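PDB 5C2V: hydrazine synthase gamma subunit from Candidatus Kuenenia stuttgartiensis, which catalyses the three-electron reduction of nitric oxide to hydroxylamine, the first half-reaction of hydrazine synthesis, and binds two heme c groups. Local coordinates for residues H35-G46 with M142-A153; F219-N228 with P246-K254. All coordinates share one frame; numbering follows the deposited sequence.

Interaction 1. Residues H35-G46 with M142-A153. With HEC (heme c), chain V.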
# COMPACT_ATOMS: atom_id res chain seq x y z
N HIS C 35 19.56 60.53 -2.34
CA HIS C 35 18.17 60.72 -2.70
C HIS C 35 18.00 61.44 -4.03
O HIS C 35 18.85 62.24 -4.44
CB HIS C 35 17.43 61.50 -1.61
CG HIS C 35 17.17 60.71 -0.37
ND1 HIS C 35 16.81 61.30 0.83
CD2 HIS C 35 17.20 59.38 -0.14
CE1 HIS C 35 16.64 60.36 1.74
NE2 HIS C 35 16.88 59.18 1.18
N SER C 36 16.90 61.15 -4.71
CA SER C 36 16.50 61.89 -5.90
C SER C 36 15.68 63.10 -5.45
O SER C 36 15.10 63.08 -4.36
CB SER C 36 15.70 61.00 -6.85
OG SER C 36 16.49 59.93 -7.32
N PRO C 37 15.63 64.16 -6.28
CA PRO C 37 14.83 65.34 -5.95
C PRO C 37 13.38 64.99 -5.64
O PRO C 37 12.75 64.24 -6.38
CB PRO C 37 14.94 66.21 -7.21
CG PRO C 37 15.51 65.31 -8.27
CD PRO C 37 16.36 64.33 -7.54
N PHE C 38 12.86 65.53 -4.54
CA PHE C 38 11.53 65.20 -4.05
C PHE C 38 10.43 65.55 -5.05
O PHE C 38 10.44 66.63 -5.64
CB PHE C 38 11.27 65.91 -2.72
CG PHE C 38 9.98 65.51 -2.06
CD1 PHE C 38 8.82 66.25 -2.25
CD2 PHE C 38 9.92 64.39 -1.24
CE1 PHE C 38 7.63 65.88 -1.64
CE2 PHE C 38 8.73 64.02 -0.63
CZ PHE C 38 7.59 64.76 -0.83
N LYS C 39 9.50 64.62 -5.24
CA LYS C 39 8.35 64.85 -6.09
C LYS C 39 7.07 64.50 -5.34
O LYS C 39 6.85 63.35 -4.97
CB LYS C 39 8.45 64.04 -7.38
CG LYS C 39 9.64 64.41 -8.25
CD LYS C 39 9.63 63.67 -9.58
CE LYS C 39 10.81 64.07 -10.45
NZ LYS C 39 10.80 63.37 -11.76
N SER C 40 6.22 65.50 -5.12
CA SER C 40 5.01 65.32 -4.32
C SER C 40 3.87 64.73 -5.15
O SER C 40 2.79 64.46 -4.62
CB SER C 40 4.58 66.64 -3.70
OG SER C 40 4.27 67.60 -4.69
N GLU C 41 4.10 64.55 -6.44
CA GLU C 41 3.09 63.95 -7.31
C GLU C 41 3.19 62.43 -7.30
O GLU C 41 2.29 61.74 -7.77
CB GLU C 41 3.22 64.49 -8.74
CG GLU C 41 4.55 64.19 -9.43
CD GLU C 41 5.63 65.21 -9.10
OE1 GLU C 41 5.45 66.00 -8.15
OE2 GLU C 41 6.66 65.24 -9.82
N LEU C 42 4.30 61.91 -6.78
CA LEU C 42 4.52 60.47 -6.71
C LEU C 42 4.19 59.85 -5.35
O LEU C 42 4.31 58.65 -5.17
CB LEU C 42 5.97 60.15 -7.07
CG LEU C 42 6.45 60.61 -8.45
CD1 LEU C 42 7.87 60.14 -8.72
CD2 LEU C 42 5.50 60.13 -9.53
N VAL C 43 3.76 60.68 -4.40
CA VAL C 43 3.61 60.24 -3.02
C VAL C 43 2.50 59.20 -2.83
O VAL C 43 2.64 58.26 -2.03
CB VAL C 43 3.36 61.45 -2.07
CG1 VAL C 43 2.09 62.19 -2.47
CG2 VAL C 43 3.30 61.00 -0.62
N ARG C 44 1.40 59.34 -3.57
CA ARG C 44 0.27 58.44 -3.41
C ARG C 44 0.59 57.06 -3.99
O ARG C 44 0.23 56.03 -3.41
CB ARG C 44 -0.98 59.01 -4.08
CG ARG C 44 -2.28 58.39 -3.58
CD ARG C 44 -3.50 59.16 -4.06
NE ARG C 44 -4.70 58.81 -3.31
CZ ARG C 44 -5.54 57.84 -3.66
NH1 ARG C 44 -5.31 57.12 -4.76
NH2 ARG C 44 -6.61 57.58 -2.92
N TYR C 45 1.27 57.05 -5.14
CA TYR C 45 1.75 55.82 -5.74
C TYR C 45 2.65 55.08 -4.75
O TYR C 45 2.57 53.86 -4.59
CB TYR C 45 2.52 56.10 -7.03
CG TYR C 45 1.72 56.83 -8.09
CD1 TYR C 45 0.79 56.16 -8.87
CD2 TYR C 45 1.90 58.19 -8.30
CE1 TYR C 45 0.06 56.83 -9.84
CE2 TYR C 45 1.17 58.87 -9.27
CZ TYR C 45 0.26 58.18 -10.03
OH TYR C 45 -0.47 58.84 -11.00
N GLY C 46 3.50 55.85 -4.07
CA GLY C 46 4.37 55.32 -3.04
C GLY C 46 3.58 54.74 -1.89
O GLY C 46 3.97 53.71 -1.33
N MET C 142 10.85 53.87 -11.04
CA MET C 142 9.75 54.79 -10.78
C MET C 142 9.03 54.46 -9.48
O MET C 142 8.79 55.34 -8.65
CB MET C 142 8.76 54.77 -11.94
CG MET C 142 7.84 55.98 -12.00
SD MET C 142 8.76 57.51 -12.29
CE MET C 142 7.42 58.70 -12.35
N ARG C 143 8.68 53.19 -9.30
CA ARG C 143 7.95 52.76 -8.11
C ARG C 143 8.80 52.92 -6.85
O ARG C 143 8.29 53.29 -5.79
CB ARG C 143 7.49 51.30 -8.25
CG ARG C 143 6.29 51.14 -9.17
CD ARG C 143 5.72 49.73 -9.15
NE ARG C 143 6.40 48.84 -10.09
CZ ARG C 143 7.15 47.80 -9.73
NH1 ARG C 143 7.31 47.50 -8.45
NH2 ARG C 143 7.73 47.04 -10.66
N LEU C 144 10.10 52.66 -6.97
CA LEU C 144 11.01 52.86 -5.85
C LEU C 144 11.08 54.34 -5.47
O LEU C 144 10.94 54.69 -4.30
CB LEU C 144 12.41 52.34 -6.19
CG LEU C 144 13.45 52.51 -5.08
CD1 LEU C 144 12.95 51.91 -3.78
CD2 LEU C 144 14.78 51.89 -5.49
N GLU C 145 11.27 55.20 -6.47
CA GLU C 145 11.33 56.64 -6.24
C GLU C 145 10.04 57.14 -5.59
O GLU C 145 10.09 57.97 -4.68
CB GLU C 145 11.59 57.39 -7.54
CG GLU C 145 11.74 58.89 -7.35
CD GLU C 145 11.95 59.63 -8.66
OE1 GLU C 145 11.97 58.98 -9.72
OE2 GLU C 145 12.10 60.87 -8.62
N ALA C 146 8.91 56.64 -6.06
CA ALA C 146 7.61 57.01 -5.50
C ALA C 146 7.50 56.59 -4.04
O ALA C 146 7.02 57.34 -3.19
CB ALA C 146 6.49 56.40 -6.32
N LEU C 147 7.95 55.37 -3.76
CA LEU C 147 7.95 54.84 -2.40
C LEU C 147 8.78 55.73 -1.47
O LEU C 147 8.32 56.12 -0.39
CB LEU C 147 8.49 53.41 -2.39
CG LEU C 147 8.46 52.64 -1.07
CD1 LEU C 147 7.08 52.70 -0.45
CD2 LEU C 147 8.89 51.20 -1.29
N ILE C 148 9.98 56.07 -1.91
CA ILE C 148 10.87 56.94 -1.15
C ILE C 148 10.23 58.31 -0.94
O ILE C 148 10.37 58.91 0.12
CB ILE C 148 12.23 57.10 -1.83
CG1 ILE C 148 12.86 55.72 -2.07
CG2 ILE C 148 13.16 57.96 -1.00
CD1 ILE C 148 12.95 54.87 -0.82
N CYS C 149 9.53 58.80 -1.96
CA CYS C 149 8.81 60.06 -1.85
C CYS C 149 7.74 59.98 -0.77
O CYS C 149 7.53 60.94 -0.03
CB CYS C 149 8.18 60.45 -3.19
SG CYS C 149 9.36 61.00 -4.45
N TYR C 150 7.07 58.84 -0.69
CA TYR C 150 6.06 58.63 0.35
C TYR C 150 6.69 58.62 1.74
O TYR C 150 6.14 59.18 2.68
CB TYR C 150 5.29 57.33 0.13
CG TYR C 150 4.46 56.92 1.32
CD1 TYR C 150 3.24 57.53 1.58
CD2 TYR C 150 4.89 55.94 2.20
CE1 TYR C 150 2.47 57.17 2.67
CE2 TYR C 150 4.14 55.57 3.30
CZ TYR C 150 2.93 56.19 3.53
OH TYR C 150 2.17 55.83 4.62
N ILE C 151 7.84 57.97 1.85
CA ILE C 151 8.53 57.87 3.14
C ILE C 151 9.04 59.23 3.62
O ILE C 151 8.91 59.58 4.79
CB ILE C 151 9.71 56.89 3.06
CG1 ILE C 151 9.20 55.50 2.71
CG2 ILE C 151 10.47 56.86 4.37
CD1 ILE C 151 10.15 54.71 1.87
N ARG C 152 9.60 60.01 2.69
CA ARG C 152 10.13 61.32 3.01
C ARG C 152 9.03 62.31 3.39
O ARG C 152 9.27 63.28 4.10
CB ARG C 152 10.94 61.87 1.83
CG ARG C 152 12.24 61.11 1.57
CD ARG C 152 12.81 61.42 0.20
NE ARG C 152 13.21 62.81 0.06
CZ ARG C 152 13.81 63.31 -1.03
NH1 ARG C 152 14.06 62.52 -2.06
NH2 ARG C 152 14.15 64.59 -1.07
N ALA C 153 7.82 62.05 2.90
CA ALA C 153 6.70 62.96 3.11
C ALA C 153 6.01 62.72 4.45
O ALA C 153 5.06 63.41 4.80
CB ALA C 153 5.69 62.82 1.97
FE HEC V . 11.36 48.33 6.94
CHA HEC V . 13.86 49.80 8.78
CHB HEC V . 11.05 51.18 5.10
CHC HEC V . 9.03 46.77 4.94
CHD HEC V . 11.09 45.77 9.21
NA HEC V . 12.32 50.15 6.92
C1A HEC V . 13.27 50.59 7.81
C2A HEC V . 13.52 52.00 7.55
C3A HEC V . 12.74 52.37 6.53
C4A HEC V . 11.97 51.21 6.11
CMA HEC V . 12.64 53.76 5.87
CAA HEC V . 14.54 52.88 8.32
CBA HEC V . 13.84 54.03 9.05
CGA HEC V . 14.86 54.90 9.75
O1A HEC V . 16.06 54.53 9.76
O2A HEC V . 14.46 55.95 10.31
NB HEC V . 10.14 48.91 5.38
C1B HEC V . 10.39 50.05 4.64
C2B HEC V . 9.85 49.86 3.31
C3B HEC V . 9.28 48.64 3.27
C4B HEC V . 9.46 48.02 4.57
CMB HEC V . 9.91 50.90 2.17
CAB HEC V . 8.57 47.98 2.06
CBB HEC V . 9.58 47.62 0.96
NC HEC V . 10.24 46.60 7.06
C1C HEC V . 9.37 46.12 6.11
C2C HEC V . 8.98 44.77 6.48
C3C HEC V . 9.44 44.56 7.72
C4C HEC V . 10.31 45.66 8.07
CMC HEC V . 7.87 43.97 5.76
CAC HEC V . 9.21 43.29 8.57
CBC HEC V . 9.93 42.08 7.93
ND HEC V . 12.28 47.90 8.76
C1D HEC V . 12.10 46.68 9.42
C2D HEC V . 13.17 46.52 10.39
C3D HEC V . 14.03 47.78 10.26
C4D HEC V . 13.41 48.58 9.22
CMD HEC V . 13.39 45.33 11.35
CAD HEC V . 15.31 48.12 11.05
CBD HEC V . 16.49 47.41 10.40
CGD HEC V . 17.76 47.74 11.14
O1D HEC V . 18.84 47.25 10.74
O2D HEC V . 17.68 48.51 12.14
O HOH W 1 13.03 47.47 6.01
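Arg-152 NH1 donates to Ser-36 O at 2.6 Å, a hydrogen bond from helix 141-152 to the backbone of segment 35-46. It is nearly straight (163° at the hydrogen), and the acceptor oxygen lies in the guanidinium plane. His-35 and Phe-38 hold that plane from opposite faces: His-35 CB is 3.5 Å from Arg-152 NH1 on one, Phe-38 CB 3.6 Å from Arg-152 NH2 on the other. The imidazole runs almost parallel to the guanidinium, 19° apart, whereas the phenyl ring is steeply inclined to it. A bend at chi3 (65°) turns the end of the arginine into this slot. His-35 NE2 is itself hydrogen-bonded to the backbone N of Leu-122.

The apolar packing joins the turn 39-42 and the start of helix 43-51 to helix 141-152, which carries Leu-147 and Ile-151 of the heme 1 pocket in the first of the subunit's two helical lobes. Leu-147 CD2 touches the heme methyl CMB at 3.6 Å. Leu-42 CD2 meets Met-142 CE at 3.7 Å, while Val-43 CG2 packs on Ala-153 CB. Cys-149 SG lies obliquely to the Phe-38 ring, 5.1 Å from its centroid.

Small residues allow a close approach of the two helices. Gly-46, with no side chain, lets its CA come to 3.3 Å from Ala-146 O in a CA-H...O contact, and the short Ala-146 CB fits against Leu-42 CB.

Interaction 2. Residues F219-N228 with P246-K254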
# COMPACT_ATOMS: atom_id res chain seq x y z
N PHE C 219 32.51 40.12 22.86
CA PHE C 219 32.20 40.47 21.48
C PHE C 219 32.60 39.36 20.51
O PHE C 219 33.64 38.73 20.68
CB PHE C 219 32.89 41.78 21.10
CG PHE C 219 32.45 42.35 19.78
CD1 PHE C 219 31.14 42.73 19.57
CD2 PHE C 219 33.37 42.52 18.75
CE1 PHE C 219 30.74 43.25 18.35
CE2 PHE C 219 32.97 43.05 17.53
CZ PHE C 219 31.65 43.41 17.34
N ARG C 220 31.75 39.13 19.51
CA ARG C 220 31.96 38.11 18.48
C ARG C 220 32.05 36.69 19.05
O ARG C 220 32.72 35.83 18.47
CB ARG C 220 33.23 38.42 17.68
CG ARG C 220 33.10 39.61 16.75
CD ARG C 220 34.45 40.05 16.22
NE ARG C 220 34.33 41.11 15.23
CZ ARG C 220 35.35 41.81 14.75
NH1 ARG C 220 36.58 41.56 15.17
NH2 ARG C 220 35.14 42.77 13.85
N SER C 221 31.39 36.44 20.17
CA SER C 221 31.34 35.10 20.74
C SER C 221 29.91 34.57 20.79
O SER C 221 28.97 35.27 20.43
CB SER C 221 31.95 35.09 22.14
OG SER C 221 31.15 35.82 23.05
N THR C 222 29.76 33.32 21.23
CA THR C 222 28.45 32.68 21.30
C THR C 222 28.41 31.72 22.49
O THR C 222 29.44 31.14 22.85
CB THR C 222 28.13 31.94 19.98
OG1 THR C 222 26.78 31.48 19.98
CG2 THR C 222 29.07 30.76 19.77
N PRO C 223 27.24 31.54 23.12
CA PRO C 223 25.95 32.19 22.85
C PRO C 223 25.82 33.56 23.50
O PRO C 223 26.73 34.01 24.19
CB PRO C 223 24.94 31.22 23.44
CG PRO C 223 25.67 30.65 24.61
CD PRO C 223 27.12 30.55 24.20
N GLY C 224 24.68 34.21 23.29
CA GLY C 224 24.43 35.52 23.87
C GLY C 224 24.18 35.46 25.36
O GLY C 224 23.81 34.42 25.90
N LYS C 225 24.39 36.59 26.02
CA LYS C 225 24.17 36.69 27.46
C LYS C 225 22.95 37.55 27.72
O LYS C 225 22.59 38.40 26.89
CB LYS C 225 25.40 37.28 28.17
CG LYS C 225 25.57 38.78 27.96
CD LYS C 225 26.58 39.36 28.94
CE LYS C 225 27.95 38.73 28.76
NZ LYS C 225 28.96 39.33 29.68
N VAL C 226 22.29 37.34 28.85
CA VAL C 226 21.09 38.09 29.15
C VAL C 226 21.47 39.52 29.50
O VAL C 226 22.20 39.76 30.47
CB VAL C 226 20.30 37.47 30.31
CG1 VAL C 226 19.02 38.24 30.57
CG2 VAL C 226 20.00 36.00 30.03
N PHE C 227 20.99 40.48 28.71
CA PHE C 227 21.32 41.88 28.93
C PHE C 227 20.27 42.56 29.79
O PHE C 227 20.46 43.69 30.24
CB PHE C 227 21.47 42.62 27.59
CG PHE C 227 20.23 42.62 26.75
CD1 PHE C 227 19.23 43.56 26.96
CD2 PHE C 227 20.07 41.71 25.72
CE1 PHE C 227 18.09 43.58 26.18
CE2 PHE C 227 18.93 41.72 24.93
CZ PHE C 227 17.94 42.66 25.17
N ASN C 228 19.15 41.87 30.02
CA ASN C 228 18.09 42.42 30.84
C ASN C 228 18.27 41.93 32.27
O ASN C 228 18.06 40.76 32.57
CB ASN C 228 16.72 42.02 30.29
CG ASN C 228 15.60 42.91 30.80
OD1 ASN C 228 15.71 43.52 31.86
ND2 ASN C 228 14.51 42.98 30.04
N PRO C 246 13.15 40.09 22.95
CA PRO C 246 14.28 39.23 23.34
C PRO C 246 15.09 39.81 24.50
O PRO C 246 15.35 41.02 24.52
CB PRO C 246 15.13 39.18 22.06
CG PRO C 246 14.81 40.45 21.35
CD PRO C 246 13.36 40.71 21.63
N ILE C 247 15.48 38.97 25.44
CA ILE C 247 16.37 39.38 26.52
C ILE C 247 17.82 38.98 26.23
O ILE C 247 18.71 39.19 27.05
CB ILE C 247 15.93 38.81 27.88
CG1 ILE C 247 15.81 37.28 27.82
CG2 ILE C 247 14.62 39.43 28.32
CD1 ILE C 247 15.29 36.67 29.10
N ILE C 248 18.05 38.39 25.05
CA ILE C 248 19.39 38.03 24.61
C ILE C 248 19.65 38.48 23.18
O ILE C 248 18.72 38.89 22.48
CB ILE C 248 19.64 36.50 24.69
CG1 ILE C 248 18.75 35.77 23.68
CG2 ILE C 248 19.42 35.98 26.10
CD1 ILE C 248 18.99 34.27 23.63
N GLY C 249 20.91 38.43 22.75
CA GLY C 249 21.25 38.74 21.38
C GLY C 249 22.75 38.77 21.11
O GLY C 249 23.56 38.85 22.04
N LEU C 250 23.12 38.70 19.84
CA LEU C 250 24.51 38.85 19.43
C LEU C 250 24.61 39.91 18.34
O LEU C 250 24.18 39.70 17.22
CB LEU C 250 25.07 37.52 18.92
CG LEU C 250 25.16 36.38 19.92
CD1 LEU C 250 25.55 35.08 19.23
CD2 LEU C 250 26.16 36.73 21.00
N ASP C 251 25.22 41.05 18.67
CA ASP C 251 25.34 42.15 17.73
C ASP C 251 26.68 42.12 17.01
O ASP C 251 27.70 41.75 17.58
CB ASP C 251 25.16 43.49 18.44
CG ASP C 251 23.72 43.77 18.82
OD1 ASP C 251 22.81 43.15 18.22
OD2 ASP C 251 23.49 44.62 19.71
N LEU C 252 26.67 42.52 15.74
CA LEU C 252 27.90 42.59 14.96
C LEU C 252 28.64 43.91 15.21
O LEU C 252 29.81 44.04 14.86
CB LEU C 252 27.61 42.41 13.47
CG LEU C 252 27.82 41.00 12.91
CD1 LEU C 252 26.98 39.97 13.65
CD2 LEU C 252 27.54 40.96 11.41
N VAL C 253 27.95 44.87 15.81
CA VAL C 253 28.55 46.17 16.13
C VAL C 253 28.15 46.63 17.54
O VAL C 253 27.10 46.25 18.05
CB VAL C 253 28.14 47.26 15.12
CG1 VAL C 253 28.62 46.91 13.72
CG2 VAL C 253 26.64 47.47 15.14
N LYS C 254 29.01 47.42 18.16
CA LYS C 254 28.73 47.96 19.49
C LYS C 254 28.10 49.35 19.48
O LYS C 254 27.62 49.82 20.51
CB LYS C 254 30.02 48.00 20.32
CG LYS C 254 30.83 46.72 20.29
CD LYS C 254 32.09 46.86 21.11
CE LYS C 254 32.90 45.58 21.09
NZ LYS C 254 34.11 45.67 21.96
O HOH W 2 29.15 39.96 19.55
O HOH W 3 30.97 41.56 14.85
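The loops that precede and follow helix 229-234 in sequence, 219-228 and 246-254, pack together through a direct backbone hydrogen bond, one water bridge and a second, weaker one, and side chains laid against peptide groups. Phe-227 N donates to Ile-247 O at 3.1 Å. The same oxygen receives a CA-H...O contact from Val-226 CA, so two neighbouring residues converge on one carbonyl. With CG between its backbone N and carbonyl carbon (chi1 61°), Phe-227 brings its ring up to the opposing backbone, where Phe-227 CZ is 3.1 Å from the obliquely placed Pro-246 O. Val-226 adds branched apolar contacts, CG1 beside Ile-247 CB and Val-226 CG2 on Ile-248 CG2 at 4.0 Å.

Both segments belong to the cytochrome c region of the second heme, and Asn-228 ends the first as the N-cap of helix 229-234: its OD1 caps Ala-231 N through a weak bond and has a stronger partner in Ser-230 OG. Its CB packs on Ile-247 CG2, tying the helix start to the second segment.

At Gly-224 a side chain would run into Gly-249 O; Leu-250 CD2 lies 3.6 Å from Gly-224 CA. Leu-250 also packs on Tyr-582 of the alpha subunit, while Thr-222 OG1 hydrogen-bonds to Tyr-578 O of that subunit.

At the far end, the extended Lys-254 chain lays CE over one face of Phe-219, 3.8 Å from the ring centroid, a CH-pi contact that suits a long aliphatic stem. Phe-219 CZ is 3.2 Å from Leu-252 O, at the ring edge. One water links Arg-220 N to Asp-251 O; another accepts weakly from Arg-220 NE and donates to Leu-252 O at 2.7 Å.

How the interactions relate
Interaction 1 and interaction 2 lie on opposite sides of the chain's centre, 37 Å apart between centres and about 21 Å between nearest atoms, and follow one another along the sequence without touching. Interaction 1 borders heme 1, which appears to be in the active site: the side chain of Leu-147 is about 4 Å from that of Cys-126 and about 5 Å from that of Cys-63, both covalently attached to the heme. Segments 219-228 and 246-254 belong to the region of heme 2, probably the electron-transfer heme, yet they also approach a calcium site: the side chains of Asp-251 and Leu-252 lie about 4 Å from its residues Ser-87 and Gly-84 respectively. The Asp-251 side chain is about 7 Å from a heme.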